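Local coordinates for cpftsy (Physcomitrella patens, PDB 4AK9), which probably acts as the GTPase receptor of the chloroplast signal recognition particle, guiding membrane proteins to the thylakoid membrane, at residues D71-D76 against E90-N95; P63-K68 against V281-D286; P116-I121 against V203-S208; V147-G152 against E161-W166; G209-N214 against L252-E257. All coordinates share one frame; numbering follows the deposited sequence.

Interaction 1. Residues D71-D76 against E90-N95; sequences DTIRKD and EALKKN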
# COMPACT_ATOMS: atom_id res chain seq x y z
N ASP A 71 -16.19 -10.78 -1.15
CA ASP A 71 -16.74 -12.08 -0.72
C ASP A 71 -18.25 -12.00 -0.53
O ASP A 71 -18.97 -12.90 -0.94
CB ASP A 71 -16.06 -12.57 0.55
CG ASP A 71 -15.98 -14.10 0.62
OD1 ASP A 71 -16.00 -14.77 -0.44
OD2 ASP A 71 -15.90 -14.63 1.75
N THR A 72 -18.73 -10.89 0.03
CA THR A 72 -20.18 -10.65 0.15
C THR A 72 -20.88 -10.64 -1.23
O THR A 72 -21.99 -11.17 -1.40
CB THR A 72 -20.42 -9.31 0.88
OG1 THR A 72 -19.76 -9.35 2.15
CG2 THR A 72 -21.89 -9.08 1.09
N ILE A 73 -20.23 -10.03 -2.22
CA ILE A 73 -20.74 -10.00 -3.58
C ILE A 73 -20.79 -11.40 -4.18
O ILE A 73 -21.77 -11.76 -4.85
CB ILE A 73 -19.88 -9.08 -4.47
CG1 ILE A 73 -19.98 -7.63 -3.98
CG2 ILE A 73 -20.26 -9.19 -5.96
CD1 ILE A 73 -18.99 -6.71 -4.68
N ARG A 74 -19.71 -12.17 -3.97
CA ARG A 74 -19.65 -13.56 -4.44
C ARG A 74 -20.84 -14.38 -3.90
O ARG A 74 -21.44 -15.14 -4.67
CB ARG A 74 -18.32 -14.25 -4.06
CG ARG A 74 -17.05 -13.57 -4.59
CD ARG A 74 -15.73 -14.30 -4.16
NE ARG A 74 -14.56 -13.44 -4.37
CZ ARG A 74 -13.82 -13.39 -5.49
NH1 ARG A 74 -14.10 -14.20 -6.50
NH2 ARG A 74 -12.79 -12.55 -5.58
N LYS A 75 -21.14 -14.25 -2.60
CA LYS A 75 -22.26 -15.00 -1.99
C LYS A 75 -23.60 -14.56 -2.58
O LYS A 75 -24.46 -15.40 -2.86
CB LYS A 75 -22.35 -14.81 -0.47
CG LYS A 75 -21.03 -14.78 0.27
CD LYS A 75 -20.48 -16.15 0.57
CE LYS A 75 -19.27 -16.02 1.50
NZ LYS A 75 -18.80 -17.34 2.03
N ASP A 76 -23.78 -13.25 -2.72
CA ASP A 76 -25.03 -12.72 -3.28
C ASP A 76 -25.24 -13.17 -4.73
O ASP A 76 -26.39 -13.38 -5.18
CB ASP A 76 -25.07 -11.18 -3.17
CG ASP A 76 -25.19 -10.68 -1.73
OD1 ASP A 76 -25.37 -11.52 -0.81
OD2 ASP A 76 -25.11 -9.46 -1.50
N GLU A 90 -23.76 -1.62 -7.72
CA GLU A 90 -24.53 -1.10 -6.59
C GLU A 90 -24.19 -1.81 -5.30
O GLU A 90 -24.11 -1.16 -4.27
CB GLU A 90 -26.05 -1.14 -6.85
CG GLU A 90 -26.56 0.11 -7.56
CD GLU A 90 -25.98 1.41 -6.97
OE1 GLU A 90 -26.16 1.67 -5.75
OE2 GLU A 90 -25.34 2.18 -7.74
N ALA A 91 -23.99 -3.14 -5.34
CA ALA A 91 -23.71 -3.87 -4.11
C ALA A 91 -22.33 -3.48 -3.58
O ALA A 91 -22.11 -3.39 -2.36
CB ALA A 91 -23.79 -5.37 -4.33
N LEU A 92 -21.40 -3.26 -4.51
CA LEU A 92 -20.06 -2.81 -4.14
C LEU A 92 -20.12 -1.51 -3.33
O LEU A 92 -19.50 -1.40 -2.27
CB LEU A 92 -19.21 -2.63 -5.39
CG LEU A 92 -17.82 -1.97 -5.22
CD1 LEU A 92 -16.90 -2.86 -4.36
CD2 LEU A 92 -17.20 -1.72 -6.57
N LYS A 93 -20.87 -0.53 -3.82
CA LYS A 93 -21.01 0.74 -3.11
C LYS A 93 -21.66 0.56 -1.76
O LYS A 93 -21.20 1.15 -0.78
CB LYS A 93 -21.80 1.76 -3.95
CG LYS A 93 -21.12 2.13 -5.26
CD LYS A 93 -21.97 3.09 -6.12
CE LYS A 93 -22.34 4.34 -5.33
NZ LYS A 93 -23.02 5.37 -6.18
N LYS A 94 -22.73 -0.24 -1.69
CA LYS A 94 -23.42 -0.44 -0.41
C LYS A 94 -22.56 -1.15 0.62
O LYS A 94 -22.62 -0.83 1.80
CB LYS A 94 -24.74 -1.20 -0.59
CG LYS A 94 -25.75 -0.38 -1.33
CD LYS A 94 -27.02 -1.16 -1.67
CE LYS A 94 -27.96 -0.29 -2.51
NZ LYS A 94 -28.91 -1.11 -3.32
N ASN A 95 -21.78 -2.13 0.18
CA ASN A 95 -20.92 -2.87 1.08
C ASN A 95 -19.84 -1.97 1.65
O ASN A 95 -19.49 -2.08 2.82
CB ASN A 95 -20.26 -4.07 0.40
CG ASN A 95 -21.26 -5.15 0.04
OD1 ASN A 95 -22.39 -5.17 0.54
ND2 ASN A 95 -20.85 -6.07 -0.84
O HOH W 1 -23.00 -7.75 -1.65

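Interaction 2. Residues P63-K68 against V281-D286; sequences PKTALK and VVSVVD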
# COMPACT_ATOMS: atom_id res chain seq x y z
N PRO A 63 -5.72 -6.13 1.80
CA PRO A 63 -6.15 -7.50 1.44
C PRO A 63 -7.36 -7.97 2.25
O PRO A 63 -8.31 -8.52 1.68
CB PRO A 63 -4.91 -8.35 1.76
CG PRO A 63 -3.74 -7.38 1.44
CD PRO A 63 -4.25 -6.01 1.95
N LYS A 64 -7.37 -7.75 3.56
CA LYS A 64 -8.52 -8.21 4.33
C LYS A 64 -9.82 -7.47 4.04
O LYS A 64 -10.89 -8.08 4.02
CB LYS A 64 -8.22 -8.18 5.82
CG LYS A 64 -7.17 -9.20 6.19
CD LYS A 64 -6.93 -9.17 7.68
CE LYS A 64 -5.47 -9.50 7.96
NZ LYS A 64 -4.83 -8.45 8.83
N THR A 65 -9.72 -6.16 3.83
CA THR A 65 -10.90 -5.33 3.57
C THR A 65 -11.48 -5.65 2.17
O THR A 65 -12.71 -5.82 2.01
CB THR A 65 -10.52 -3.81 3.66
OG1 THR A 65 -10.02 -3.52 4.98
CG2 THR A 65 -11.71 -2.89 3.36
N ALA A 66 -10.61 -5.74 1.18
CA ALA A 66 -11.02 -6.10 -0.19
C ALA A 66 -11.63 -7.51 -0.23
O ALA A 66 -12.61 -7.74 -0.95
CB ALA A 66 -9.81 -6.00 -1.18
N LEU A 67 -11.06 -8.43 0.55
CA LEU A 67 -11.57 -9.81 0.62
C LEU A 67 -13.01 -9.79 1.11
O LEU A 67 -13.91 -10.39 0.50
CB LEU A 67 -10.67 -10.66 1.53
CG LEU A 67 -11.12 -12.06 1.97
CD1 LEU A 67 -11.61 -12.88 0.78
CD2 LEU A 67 -9.95 -12.75 2.64
N LYS A 68 -13.27 -9.06 2.19
CA LYS A 68 -14.62 -9.10 2.74
C LYS A 68 -15.64 -8.32 1.90
O LYS A 68 -16.81 -8.70 1.86
CB LYS A 68 -14.64 -8.64 4.19
CG LYS A 68 -14.42 -7.18 4.34
CD LYS A 68 -14.69 -6.76 5.77
CE LYS A 68 -13.81 -7.53 6.73
NZ LYS A 68 -13.77 -6.86 8.06
N VAL A 281 -8.82 4.95 3.59
CA VAL A 281 -9.89 5.40 4.48
C VAL A 281 -10.76 4.21 4.96
O VAL A 281 -11.11 4.11 6.15
CB VAL A 281 -10.77 6.45 3.79
CG1 VAL A 281 -11.99 6.82 4.65
CG2 VAL A 281 -9.94 7.68 3.47
N VAL A 282 -11.14 3.36 4.03
CA VAL A 282 -11.99 2.22 4.36
C VAL A 282 -11.23 1.20 5.18
O VAL A 282 -11.72 0.70 6.19
CB VAL A 282 -12.54 1.57 3.05
CG1 VAL A 282 -13.51 0.41 3.41
CG2 VAL A 282 -13.23 2.64 2.22
N SER A 283 -10.00 0.94 4.78
CA SER A 283 -9.17 -0.04 5.48
C SER A 283 -8.91 0.34 6.92
O SER A 283 -8.93 -0.52 7.81
CB SER A 283 -7.85 -0.19 4.75
OG SER A 283 -8.07 -0.64 3.40
N VAL A 284 -8.64 1.62 7.17
CA VAL A 284 -8.37 2.04 8.55
C VAL A 284 -9.62 1.92 9.43
O VAL A 284 -9.55 1.45 10.57
CB VAL A 284 -7.65 3.44 8.64
CG1 VAL A 284 -8.61 4.57 8.47
CG2 VAL A 284 -6.99 3.59 10.01
N VAL A 285 -10.77 2.28 8.90
CA VAL A 285 -12.02 2.17 9.68
C VAL A 285 -12.32 0.70 9.94
O VAL A 285 -12.64 0.31 11.06
CB VAL A 285 -13.18 2.86 8.97
CG1 VAL A 285 -14.53 2.56 9.71
CG2 VAL A 285 -12.92 4.37 8.91
N ASP A 286 -12.20 -0.12 8.89
CA ASP A 286 -12.44 -1.56 8.98
C ASP A 286 -11.51 -2.26 9.98
O ASP A 286 -11.96 -3.03 10.85
CB ASP A 286 -12.32 -2.20 7.60
CG ASP A 286 -12.59 -3.70 7.62
OD1 ASP A 286 -13.50 -4.13 8.37
OD2 ASP A 286 -11.86 -4.45 6.92
O HOH W 2 -10.54 -6.37 8.25

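Interaction 3. Residues P116-I121 against V203-S208; sequences PAVLMI and VLCDTS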
# COMPACT_ATOMS: atom_id res chain seq x y z
N PRO A 116 -14.59 24.19 29.11
CA PRO A 116 -14.12 24.00 27.74
C PRO A 116 -14.07 22.53 27.33
O PRO A 116 -13.84 21.66 28.19
CB PRO A 116 -12.70 24.55 27.79
CG PRO A 116 -12.25 24.28 29.18
CD PRO A 116 -13.47 24.35 30.06
N ALA A 117 -14.31 22.25 26.05
CA ALA A 117 -13.93 20.95 25.49
C ALA A 117 -12.43 20.98 25.22
O ALA A 117 -11.84 22.05 24.96
CB ALA A 117 -14.70 20.66 24.21
N VAL A 118 -11.80 19.81 25.27
CA VAL A 118 -10.36 19.73 25.04
C VAL A 118 -10.08 18.64 24.00
O VAL A 118 -10.47 17.48 24.16
CB VAL A 118 -9.58 19.43 26.33
CG1 VAL A 118 -8.08 19.26 26.03
CG2 VAL A 118 -9.78 20.57 27.36
N LEU A 119 -9.41 19.03 22.91
CA LEU A 119 -9.09 18.08 21.83
C LEU A 119 -7.57 17.94 21.78
O LEU A 119 -6.85 18.95 21.63
CB LEU A 119 -9.60 18.65 20.49
CG LEU A 119 -11.01 18.41 19.97
CD1 LEU A 119 -12.04 18.47 21.05
CD2 LEU A 119 -11.34 19.40 18.87
N MET A 120 -7.06 16.72 21.93
CA MET A 120 -5.64 16.50 21.76
C MET A 120 -5.37 15.97 20.35
O MET A 120 -6.06 15.08 19.87
CB MET A 120 -5.09 15.51 22.80
CG MET A 120 -5.07 16.08 24.21
SD MET A 120 -4.63 14.76 25.38
CE MET A 120 -2.87 14.57 25.15
N ILE A 121 -4.40 16.57 19.67
CA ILE A 121 -4.05 16.17 18.31
C ILE A 121 -2.75 15.39 18.43
O ILE A 121 -1.74 15.88 18.99
CB ILE A 121 -3.83 17.39 17.40
CG1 ILE A 121 -5.08 18.28 17.31
CG2 ILE A 121 -3.24 16.99 16.02
CD1 ILE A 121 -6.42 17.61 17.24
N VAL A 203 -10.22 23.89 23.61
CA VAL A 203 -8.77 23.96 23.64
C VAL A 203 -8.24 22.93 22.64
O VAL A 203 -8.63 21.76 22.70
CB VAL A 203 -8.20 23.58 25.01
CG1 VAL A 203 -6.68 23.64 25.00
CG2 VAL A 203 -8.78 24.49 26.10
N LEU A 204 -7.38 23.37 21.74
CA LEU A 204 -6.78 22.50 20.72
C LEU A 204 -5.32 22.26 21.08
O LEU A 204 -4.50 23.17 21.00
CB LEU A 204 -6.89 23.14 19.33
CG LEU A 204 -8.03 22.83 18.36
CD1 LEU A 204 -9.23 22.27 19.06
CD2 LEU A 204 -8.44 24.02 17.44
N CYS A 205 -4.98 21.04 21.47
CA CYS A 205 -3.61 20.73 21.98
C CYS A 205 -2.72 20.05 20.96
O CYS A 205 -3.10 19.01 20.40
CB CYS A 205 -3.69 19.78 23.19
SG CYS A 205 -4.68 20.41 24.57
N ASP A 206 -1.54 20.59 20.73
CA ASP A 206 -0.53 19.87 19.94
C ASP A 206 0.27 19.00 20.89
O ASP A 206 0.34 19.29 22.09
CB ASP A 206 0.39 20.85 19.23
CG ASP A 206 1.16 20.20 18.08
OD1 ASP A 206 0.89 19.01 17.75
OD2 ASP A 206 2.02 20.89 17.49
N THR A 207 0.84 17.92 20.38
CA THR A 207 1.64 17.01 21.21
C THR A 207 2.87 16.57 20.43
O THR A 207 2.90 16.67 19.19
CB THR A 207 0.86 15.72 21.59
OG1 THR A 207 0.42 15.05 20.38
CG2 THR A 207 -0.35 16.04 22.45
N SER A 208 3.88 16.08 21.14
CA SER A 208 5.07 15.59 20.44
C SER A 208 4.81 14.18 19.92
O SER A 208 4.03 13.42 20.50
CB SER A 208 6.28 15.60 21.36
OG SER A 208 6.47 16.90 21.89

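Interaction 4. Residues V147-G152 against E161-W166; sequences VLMAAG and EQLEVW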
# COMPACT_ATOMS: atom_id res chain seq x y z
N VAL A 147 -11.58 29.78 20.69
CA VAL A 147 -10.57 28.73 20.65
C VAL A 147 -9.27 29.14 21.32
O VAL A 147 -8.79 30.27 21.11
CB VAL A 147 -10.20 28.36 19.18
CG1 VAL A 147 -9.08 27.33 19.14
CG2 VAL A 147 -11.43 27.86 18.44
N LEU A 148 -8.69 28.23 22.11
CA LEU A 148 -7.35 28.41 22.66
C LEU A 148 -6.44 27.30 22.17
O LEU A 148 -6.77 26.12 22.30
CB LEU A 148 -7.38 28.40 24.19
CG LEU A 148 -6.02 28.42 24.89
CD1 LEU A 148 -5.35 29.77 24.69
CD2 LEU A 148 -6.14 28.11 26.41
N MET A 149 -5.28 27.66 21.62
CA MET A 149 -4.33 26.65 21.17
C MET A 149 -3.26 26.41 22.22
O MET A 149 -2.86 27.34 22.93
CB MET A 149 -3.68 27.06 19.84
CG MET A 149 -4.64 27.17 18.69
SD MET A 149 -3.75 27.70 17.20
CE MET A 149 -5.04 27.74 16.01
N ALA A 150 -2.80 25.17 22.31
CA ALA A 150 -1.74 24.82 23.26
C ALA A 150 -0.58 24.16 22.54
O ALA A 150 -0.75 23.09 21.90
CB ALA A 150 -2.29 23.89 24.35
N ALA A 151 0.59 24.77 22.66
CA ALA A 151 1.77 24.30 21.94
C ALA A 151 2.53 23.25 22.73
O ALA A 151 3.60 23.53 23.30
CB ALA A 151 2.69 25.47 21.58
N GLY A 152 1.98 22.03 22.77
CA GLY A 152 2.55 20.98 23.59
C GLY A 152 3.59 20.15 22.87
O GLY A 152 4.21 19.27 23.46
N GLU A 161 6.20 27.96 17.08
CA GLU A 161 6.15 29.14 16.22
C GLU A 161 5.15 28.97 15.06
O GLU A 161 4.40 29.89 14.70
CB GLU A 161 7.54 29.44 15.67
CG GLU A 161 8.62 29.42 16.74
CD GLU A 161 10.02 29.59 16.17
OE1 GLU A 161 10.17 29.58 14.93
OE2 GLU A 161 10.98 29.72 16.97
N GLN A 162 5.13 27.77 14.48
CA GLN A 162 4.22 27.49 13.39
C GLN A 162 2.78 27.59 13.88
O GLN A 162 1.92 28.13 13.18
CB GLN A 162 4.49 26.11 12.82
CG GLN A 162 5.87 25.96 12.19
CD GLN A 162 6.16 24.52 11.76
OE1 GLN A 162 5.39 23.59 12.06
NE2 GLN A 162 7.27 24.34 11.04
N LEU A 163 2.55 27.10 15.10
CA LEU A 163 1.21 27.11 15.67
C LEU A 163 0.77 28.54 15.91
O LEU A 163 -0.39 28.89 15.70
CB LEU A 163 1.20 26.30 16.98
CG LEU A 163 -0.15 25.84 17.50
CD1 LEU A 163 -0.90 25.06 16.41
CD2 LEU A 163 0.05 24.99 18.75
N GLU A 164 1.72 29.37 16.34
CA GLU A 164 1.46 30.80 16.60
C GLU A 164 0.95 31.50 15.34
O GLU A 164 0.04 32.34 15.40
CB GLU A 164 2.75 31.46 17.10
CG GLU A 164 2.54 32.75 17.87
CD GLU A 164 3.78 33.16 18.66
OE1 GLU A 164 4.87 32.60 18.40
OE2 GLU A 164 3.65 34.03 19.56
N VAL A 165 1.48 31.12 14.19
CA VAL A 165 1.02 31.69 12.94
C VAL A 165 -0.44 31.31 12.66
O VAL A 165 -1.25 32.14 12.23
CB VAL A 165 1.92 31.26 11.77
CG1 VAL A 165 1.46 31.89 10.48
CG2 VAL A 165 3.38 31.65 12.05
N TRP A 166 -0.77 30.06 12.94
CA TRP A 166 -2.14 29.62 12.77
C TRP A 166 -3.07 30.29 13.76
O TRP A 166 -4.25 30.57 13.43
CB TRP A 166 -2.24 28.11 12.90
CG TRP A 166 -1.76 27.42 11.66
CD1 TRP A 166 -0.55 26.81 11.47
CD2 TRP A 166 -2.45 27.33 10.42
NE1 TRP A 166 -0.47 26.30 10.20
CE2 TRP A 166 -1.62 26.62 9.53
CE3 TRP A 166 -3.71 27.76 9.98
CZ2 TRP A 166 -2.01 26.33 8.23
CZ3 TRP A 166 -4.09 27.48 8.70
CH2 TRP A 166 -3.24 26.76 7.83

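Interaction 5. Residues G209-N214 against L252-E257; sequences GRLHTN and LAQARE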
# COMPACT_ATOMS: atom_id res chain seq x y z
N GLY A 209 5.44 13.82 18.81
CA GLY A 209 5.31 12.45 18.31
C GLY A 209 6.36 12.18 17.25
O GLY A 209 6.83 13.12 16.61
N ARG A 210 6.74 10.91 17.13
CA ARG A 210 7.67 10.48 16.10
C ARG A 210 7.09 9.31 15.32
O ARG A 210 6.10 8.71 15.73
CB ARG A 210 8.99 10.03 16.75
CG ARG A 210 9.68 11.12 17.57
CD ARG A 210 10.62 11.98 16.72
NE ARG A 210 11.62 11.23 15.95
CZ ARG A 210 12.46 10.30 16.43
NH1 ARG A 210 12.45 9.94 17.71
NH2 ARG A 210 13.33 9.71 15.60
N LEU A 211 7.74 8.98 14.22
CA LEU A 211 7.31 7.85 13.40
C LEU A 211 7.40 6.55 14.17
O LEU A 211 6.51 5.70 14.08
CB LEU A 211 8.18 7.78 12.17
CG LEU A 211 7.78 6.70 11.18
CD1 LEU A 211 6.30 6.83 10.81
CD2 LEU A 211 8.68 6.88 9.97
N HIS A 212 8.46 6.40 14.95
CA HIS A 212 8.58 5.25 15.83
C HIS A 212 8.64 5.70 17.29
O HIS A 212 9.53 6.45 17.66
CB HIS A 212 9.80 4.43 15.44
CG HIS A 212 9.76 3.99 14.01
ND1 HIS A 212 8.89 3.02 13.57
CD2 HIS A 212 10.43 4.43 12.92
CE1 HIS A 212 9.05 2.86 12.27
NE2 HIS A 212 9.97 3.70 11.85
N THR A 213 7.67 5.24 18.08
CA THR A 213 7.60 5.57 19.50
C THR A 213 8.71 4.87 20.26
O THR A 213 9.05 3.71 19.98
CB THR A 213 6.22 5.19 20.12
OG1 THR A 213 6.15 5.65 21.49
CG2 THR A 213 5.94 3.67 20.06
N ASN A 214 9.31 5.58 21.20
CA ASN A 214 10.16 4.93 22.18
C ASN A 214 9.53 5.07 23.56
O ASN A 214 8.52 5.77 23.71
CB ASN A 214 11.59 5.50 22.15
CG ASN A 214 11.64 7.01 22.34
OD1 ASN A 214 10.97 7.58 23.21
ND2 ASN A 214 12.45 7.67 21.53
N LEU A 252 -1.39 2.17 8.69
CA LEU A 252 -1.94 1.29 9.72
C LEU A 252 -0.92 0.95 10.82
O LEU A 252 -1.32 0.79 11.97
CB LEU A 252 -2.47 -0.03 9.12
CG LEU A 252 -3.96 -0.21 8.84
CD1 LEU A 252 -4.59 1.00 8.19
CD2 LEU A 252 -4.18 -1.46 7.96
N ALA A 253 0.36 0.86 10.47
CA ALA A 253 1.40 0.52 11.46
C ALA A 253 1.49 1.59 12.56
O ALA A 253 1.37 1.29 13.76
CB ALA A 253 2.76 0.30 10.79
N GLN A 254 1.62 2.85 12.15
CA GLN A 254 1.71 3.91 13.15
C GLN A 254 0.35 4.14 13.84
O GLN A 254 0.31 4.55 15.01
CB GLN A 254 2.28 5.21 12.52
CG GLN A 254 1.36 5.84 11.54
CD GLN A 254 2.02 6.94 10.76
OE1 GLN A 254 1.70 8.11 10.95
NE2 GLN A 254 2.95 6.57 9.86
N ALA A 255 -0.76 3.83 13.18
CA ALA A 255 -2.07 3.97 13.84
C ALA A 255 -2.26 2.98 14.98
O ALA A 255 -2.81 3.30 16.05
CB ALA A 255 -3.19 3.86 12.85
N ARG A 256 -1.84 1.74 14.74
CA ARG A 256 -1.90 0.73 15.80
C ARG A 256 -1.01 1.11 16.97
O ARG A 256 -1.42 0.98 18.13
CB ARG A 256 -1.43 -0.62 15.25
CG ARG A 256 -2.41 -1.19 14.26
CD ARG A 256 -2.06 -2.62 13.86
NE ARG A 256 -3.25 -3.27 13.32
CZ ARG A 256 -3.47 -3.49 12.03
NH1 ARG A 256 -2.55 -3.14 11.12
NH2 ARG A 256 -4.60 -4.08 11.65
N GLU A 257 0.19 1.60 16.67
CA GLU A 257 1.15 1.98 17.70
C GLU A 257 0.62 3.12 18.55
O GLU A 257 0.66 3.04 19.79
CB GLU A 257 2.49 2.37 17.08
CG GLU A 257 3.25 1.18 16.49
CD GLU A 257 4.44 1.59 15.60
OE1 GLU A 257 5.16 2.54 15.99
OE2 GLU A 257 4.65 0.93 14.55
O HOH W 3 5.15 3.70 12.86

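Interaction 1. Residues D71-D76 against E90-N95
Ile-73 and Asn-95 meet in the tight part of this helix pair, where Ile-73 CG1 lies 3.6 Å from Asn-95 ND2. The Asn-95 chi1 of -68° sets CG beside its own backbone N and anti to the carbonyl carbon, and the amide nitrogen reaches over to the other helix. Deeper in, the Ile-73 chain runs out toward Leu-92, with CD1 4.1 Å from Leu-92 CB and about as far from its CA. Ala-91 adds only its methyl, 4.4 Å from Ile-73 CG1, and Leu-82 in the connecting loop touches both Ile-73 and Ala-91. The two helices, 63-78 and 85-101, are successive helices, joined by a short loop, of the helical bundle (N domain) of SRP-type GTPases; the short segments run at 136° to each other, their axes 10.1 Å apart. Helix 45-58 packs on Ile-73 as well, through Leu-49. Toward the surface the contact becomes sparse and polar. Thr-72 and Asn-95 face each other tip to tip, the threonine CB 3.7 Å from Asn-95 ND2, but no hydrogen bond joins them: Thr-72 OG1 is bound to Lys-68 O of its own helix. Asn-95 ND2 gives one bond to a water, 2.8 Å from the water oxygen, and a weak one to Ile-69 O. That same water donates to Asp-76 OD2 at 2.7 Å, so that it bridges Asp-76 and Asn-95, while Asp-76 OD1 forms a salt bridge with Arg-81.

Interaction 2. Residues P63-K68 against V281-D286
Asp-286 CG stands anti to its backbone N (chi1 -179°), and Lys-68 CG takes the crowded position between its N and carbonyl carbon (chi1 72°); with a further bend that places CE, the lysine meets the carboxylate tip to tip. Lys-68 NZ lies 2.8 Å from Asp-286 OD1 in a salt bridge that uses the syn lone pair. The other oxygen, OD2, accepts the Thr-65 hydroxyl through its anti lone pair, with OG1 to OD2 2.8 Å. A water donates to Asp-286 OD2 at 2.7 Å and makes a weak bond to Lys-68 NZ. Beside the carboxylate the packing turns apolar: Thr-65 CG2 rests 3.8 Å from Val-282 CG1, and Leu-99 of helix 85-101 touches Thr-65. Thr-65 OG1 also comes within 3.6 Å of Ser-283 CA, whereas Ser-283 OG is engaged by Gly-62 N and Asp-60 O. The short segments run nearly perpendicular, at 93°, and join the helical bundle (N domain) to the GTPase (G domain), the interface that makes the compact NG unit of SRP GTPases. An alanine in place of Asp-286 would probably leave the Lys-68 ammonium without its counter-charge and the Thr-65 hydroxyl without this acceptor. Both carboxylate oxygens are thus gripped from helix 63-78, which fixes the rotation of the group, and the neighbouring ammonium is likely to stabilise its negative charge.

Interaction 3. Residues P116-I121 against V203-S208
Strands 117-121 and 203-205 run parallel, 17° apart, and are stitched by four backbone hydrogen bonds of 2.8 to 2.9 Å: Val-203 N to Ala-117 O, Leu-119 N to Val-203 O, Cys-205 N to Leu-119 O and Ile-121 N to Cys-205 O. The second is almost straight, with an N-H...O angle of 179°. Past the last of them, Thr-207 OG1 donates to Ile-121 O at 2.7 Å, extending the pairing with a side chain. On one face Val-118 lies alongside Val-203, and Val-118 CG1 meets Cys-205 SG at 3.9 Å. Met-120 CE reaches Thr-207 CG2 at 4.0 Å, its chain crossing the threonine at about a right angle. On the other face Leu-119 and Leu-204 point the same way, CD2 of the first 3.6 Å from CD1 of the second. Helix 184-197 packs over Val-203 and Cys-205, and helix 126-142 over Leu-204 and Ile-121. These are central strands of a P-loop GTPase sheet: the first leads into a probable Walker A loop, while Asp-206, Thr-207 and Ser-208 begin the Asp-Thr-Ser-Gly sequence that matches the G3 motif of SRP GTPases, with Asp-206 touching Lys-129.

Interaction 4. Residues V147-G152 against E161-W166
Met-149 and Leu-163 pack strand 147-150 against helix 158-170, the first half of a beta-alpha-beta crossover that returns to the sheet as the parallel neighbouring strand 173-175. The Met-149 chain leaves the strand with CG beside the backbone N (chi1 -64°) and is extended beyond CG, and its sulfur and methyl lie against successive turns of the helix. SD sits 4.0 Å from Leu-163 CD1 and 3.9 Å from Leu-163 O, while CE goes on to Trp-166, 3.9 Å from its carbonyl O and 4.2 Å from its CB. Leu-163 CG is anti to the backbone N (chi1 -162°), and its two methyls divide the work: CD1 takes the methionine sulfur, and CD2 reaches the backbone at Ala-150 and Ala-151, 3.7 Å from Ala-151 CA and 3.8 Å from Ala-150 O. Ala-151 is the centre of an inverse gamma turn, and the chain then runs through the Asp-Thr-Phe-Arg-Ala-Ala-Ala sequence characteristic of SRP GTPases, from the loop into the start of helix 158-170. The helix runs back along the strand at 169°, the axes 9.5 Å apart, with no hydrogen bond between the segments. An alanine in place of Met-149 would probably open a gap between strand and helix and leave Leu-163 CD1 without its sulfur neighbour. Ala-137 of helix 126-142 touches the methionine, and Ile-174 touches Leu-163. The indole of Trp-166 leads away from the strand and makes a cation-pi contact with Arg-169, and Ala-150 points the other way, onto Leu-188 and Ala-191 of helix 184-197.

Interaction 5. Residues G209-N214 against L252-E257
Leu-211 O and the carboxylate of Glu-257 share a water that donates to both, at 2.7 Å from Leu-211 O, and weakly to Glu-257 OE2. The other carboxylate oxygen, OE1, stands 3.9 Å from Leu-211 O, two acceptors that do not bond each other. Glu-257 comes up to the loop on a chain extended beyond CG, and its OE1 lies 4.3 Å from Thr-213 CG2. The same OE1 lies 4.5 Å from His-212 ND1, set obliquely to the ring and not in contact. One face of that ring carries Leu-211 CG, 3.7 Å above the plane and offset toward the rim. The closest side-chain approach sets a methyl against an amide: Leu-211 CD1 lies 3.5 Å from Gln-254 NE2, the two chains crossing at about a right angle. The segment starts with Gly-209, which closes the Asp-Thr-Ser-Gly sequence matching the G3 motif, and leads into helix 215-231, whose N-cap is Asn-214, its OD1 bound to Leu-217 N. The second subunit closes over this region: His-212 NE2 is hydrogen-bonded to Glu-53 of that subunit, and Gln-254 NE2 makes a weak bond to its Glu-54. Loop 209-214 and helix 251-261 are thus linked here through water, with no direct hydrogen bond between the two segments. Glu-53 of the second subunit at NE2, with Glu-257 farther off near ND1, would probably favour a charged imidazole at His-212, though the charge is not seen.

Interactions 1 and 2 share helix 63-78, their centres 14 Å apart; interaction 1 stays within the helical bundle, and interaction 2 joins it to the GTPase. Interaction 2 meets interaction 5 directly, Val-284 CA lying 3.9 Å from Leu-252 CD1, and both touch the second subunit. Interactions 3 and 4 belong to one sheet: strands 202-205 and 147-150 are neighbours, probably bonded from Leu-204 N to Leu-148 O and from Asp-206 N to Ala-150 O, each 2.9 Å. The sequence of interaction 3 runs straight into that of interaction 5, their centres 19 Å apart. Interactions 3 and 4 both touch the probable nucleotide-binding P-loop, through Asp-206 and Trp-166; interaction 1, its centre about 40 Å from that of interaction 3, is remote.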